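Local coordinates for protein putative Acetyltransferase (Lactobacillus plantarum WCFS1, PDB 3EFA) that probably transfers an acetyl group from acetyl-CoA to an amine of an acceptor substrate, as in other GNAT-family N-acetyltransferases, at residues A[97-100]-A[101-105]. Sequence-based numbering, arbitrary orientation.
Sequences EEWA and TQRGF
Trp-99 and Arg-103, one helical turn apart, pack together where helix 88-102 ends in a Schellman motif, just before the chain enters strand 107-113 of a beta-alpha-beta unit of the GNAT fold. The motif rests on two backbone bonds: Phe-105 N reaches back to Ala-100 O (3.2 Å), and Gly-104 N to Thr-101 O. Gly-104, the C-prime residue, has a positive phi, at which a side chain would jam against the preceding carbonyl. Ala-100 O also accepts Arg-103 N, from the opposite face of its carbonyl plane.

The stack is a cation-pi pair. Trp-99 CG lies beside the carbonyl carbon, opposite the backbone N (chi1 -174°), which brings the indole back toward Arg-103, whose guanidinium lies over one face of it, the planes 12° apart. Arg-103 CZ sits 3.4 Å from the centroid of the five-membered ring, while its CD makes a CH-pi contact over the six-membered ring. The two-ring indole is wide enough to take both, matching arginine's long chain and flat cationic end. Replacing Trp-99 with an alanine removes the indole and would probably leave the guanidinium without its aromatic bed, freer to swing, and Phe-8 without its stacking partner. Arg-103 NH1 is held further by a bond to Trp-99 O (2.9 Å).

Among the polar side chains, Glu-98 OE2 receives a weak bond from Gln-102 NE2, their carboxylate and amide planes 75° apart. Thr-101, short enough to fold back on its own helix, directs OG1 to Glu-98 O (3.0 Å), approaching from the same face as Gln-102 N.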
ATOM      1  N   GLU A  97      10.434   8.216 -14.617  1.00 42.71           N
ATOM      2  CA  GLU A  97       9.652   7.061 -15.083  1.00 39.87           C
ATOM      3  C   GLU A  97      10.326   6.351 -16.265  1.00 40.01           C
ATOM      4  O   GLU A  97      10.452   5.127 -16.276  1.00 47.35           O
ATOM      5  CB  GLU A  97       8.199   7.452 -15.428  1.00 35.15           C
ATOM      6  CG  GLU A  97       7.338   7.773 -14.193  1.00 41.94           C
ATOM      7  CD  GLU A  97       5.911   8.225 -14.523  1.00 49.37           C
ATOM      8  OE1 GLU A  97       5.459   8.062 -15.676  1.00 53.02           O
ATOM      9  OE2 GLU A  97       5.234   8.742 -13.611  1.00 46.41           O
ATOM     10  N   GLU A  98      10.771   7.126 -17.248  1.00 41.29           N
ATOM     11  CA  GLU A  98      11.462   6.576 -18.415  1.00 44.52           C
ATOM     12  C   GLU A  98      12.802   5.896 -18.030  1.00 53.24           C
ATOM     13  O   GLU A  98      13.128   4.810 -18.526  1.00 51.45           O
ATOM     14  CB  GLU A  98      11.635   7.669 -19.488  1.00 45.39           C
ATOM     15  CG  GLU A  98      12.639   7.358 -20.601  1.00 70.51           C
ATOM     16  CD  GLU A  98      12.208   6.194 -21.489  1.00 96.63           C
ATOM     17  OE1 GLU A  98      11.009   6.109 -21.833  1.00108.08           O
ATOM     18  OE2 GLU A  98      13.072   5.363 -21.851  1.00103.31           O
ATOM     19  N   TRP A  99      13.553   6.520 -17.123  1.00 49.55           N
ATOM     20  CA  TRP A  99      14.780   5.928 -16.570  1.00 42.88           C
ATOM     21  C   TRP A  99      14.501   4.561 -15.896  1.00 48.30           C
ATOM     22  O   TRP A  99      15.237   3.596 -16.106  1.00 51.53           O
ATOM     23  CB  TRP A  99      15.428   6.917 -15.594  1.00 39.91           C
ATOM     24  CG  TRP A  99      16.784   6.520 -15.026  1.00 46.17           C
ATOM     25  CD1 TRP A  99      18.016   6.826 -15.544  1.00 50.13           C
ATOM     26  CD2 TRP A  99      17.030   5.792 -13.815  1.00 39.74           C
ATOM     27  NE1 TRP A  99      19.011   6.308 -14.742  1.00 46.84           N
ATOM     28  CE2 TRP A  99      18.436   5.671 -13.675  1.00 43.14           C
ATOM     29  CE3 TRP A  99      16.200   5.213 -12.842  1.00 41.73           C
ATOM     30  CZ2 TRP A  99      19.025   5.004 -12.601  1.00 45.78           C
ATOM     31  CZ3 TRP A  99      16.789   4.548 -11.770  1.00 44.63           C
ATOM     32  CH2 TRP A  99      18.184   4.448 -11.659  1.00 48.67           C
ATOM     33  N   ALA A 100      13.424   4.480 -15.116  1.00 36.91           N
ATOM     34  CA  ALA A 100      13.045   3.235 -14.440  1.00 41.00           C
ATOM     35  C   ALA A 100      12.605   2.097 -15.382  1.00 48.01           C
ATOM     36  O   ALA A 100      13.009   0.935 -15.202  1.00 47.91           O
ATOM     37  CB  ALA A 100      11.956   3.505 -13.393  1.00 39.63           C
ATOM     38  N   THR A 101      11.774   2.421 -16.371  1.00 44.65           N
ATOM     39  CA  THR A 101      11.348   1.417 -17.351  1.00 45.96           C
ATOM     40  C   THR A 101      12.540   0.852 -18.113  1.00 54.78           C
ATOM     41  O   THR A 101      12.548  -0.326 -18.471  1.00 55.02           O
ATOM     42  CB  THR A 101      10.302   1.960 -18.371  1.00 64.90           C
ATOM     43  OG1 THR A 101      10.909   2.938 -19.225  1.00 71.07           O
ATOM     44  CG2 THR A 101       9.105   2.568 -17.662  1.00 53.93           C
ATOM     45  N   GLN A 102      13.548   1.692 -18.355  1.00 59.48           N
ATOM     46  CA  GLN A 102      14.758   1.251 -19.040  1.00 61.78           C
ATOM     47  C   GLN A 102      15.502   0.201 -18.219  1.00 62.90           C
ATOM     48  O   GLN A 102      16.258  -0.604 -18.758  1.00 65.92           O
ATOM     49  CB  GLN A 102      15.683   2.436 -19.338  1.00 66.04           C
ATOM     50  CG  GLN A 102      15.221   3.328 -20.487  1.00 79.65           C
ATOM     51  CD  GLN A 102      16.128   4.541 -20.697  1.00 93.89           C
ATOM     52  OE1 GLN A 102      17.043   4.799 -19.908  1.00100.18           O
ATOM     53  NE2 GLN A 102      15.871   5.292 -21.765  1.00 93.69           N
ATOM     54  N   ARG A 103      15.284   0.210 -16.909  1.00 59.12           N
ATOM     55  CA  ARG A 103      15.956  -0.745 -16.029  1.00 54.89           C
ATOM     56  C   ARG A 103      15.030  -1.883 -15.552  1.00 57.77           C
ATOM     57  O   ARG A 103      15.333  -2.576 -14.582  1.00 60.72           O
ATOM     58  CB  ARG A 103      16.607  -0.003 -14.861  1.00 50.31           C
ATOM     59  CG  ARG A 103      17.840   0.774 -15.289  1.00 55.90           C
ATOM     60  CD  ARG A 103      18.080   2.085 -14.518  1.00 50.75           C
ATOM     61  NE  ARG A 103      19.243   2.774 -15.080  1.00 52.77           N
ATOM     62  CZ  ARG A 103      19.206   3.548 -16.164  1.00 56.65           C
ATOM     63  NH1 ARG A 103      18.061   3.767 -16.799  1.00 53.72           N
ATOM     64  NH2 ARG A 103      20.314   4.117 -16.615  1.00 60.62           N
ATOM     65  N   GLY A 104      13.903  -2.061 -16.240  1.00 54.87           N
ATOM     66  CA  GLY A 104      13.042  -3.207 -16.020  1.00 56.04           C
ATOM     67  C   GLY A 104      12.006  -3.098 -14.911  1.00 59.52           C
ATOM     68  O   GLY A 104      11.438  -4.106 -14.493  1.00 64.87           O
ATOM     69  N   PHE A 105      11.752  -1.891 -14.418  1.00 51.91           N
ATOM     70  CA  PHE A 105      10.669  -1.708 -13.457  1.00 46.38           C
ATOM     71  C   PHE A 105       9.383  -1.454 -14.238  1.00 49.83           C
ATOM     72  O   PHE A 105       9.419  -0.802 -15.288  1.00 54.16           O
ATOM     73  CB  PHE A 105      10.998  -0.580 -12.467  1.00 43.80           C
ATOM     74  CG  PHE A 105      12.184  -0.883 -11.583  1.00 43.17           C
ATOM     75  CD1 PHE A 105      12.009  -1.469 -10.334  1.00 37.45           C
ATOM     76  CD2 PHE A 105      13.485  -0.606 -12.015  1.00 51.60           C
ATOM     77  CE1 PHE A 105      13.109  -1.774  -9.525  1.00 43.68           C
ATOM     78  CE2 PHE A 105      14.594  -0.898 -11.207  1.00 41.36           C
ATOM     79  CZ  PHE A 105      14.404  -1.484  -9.962  1.00 44.15           C
TER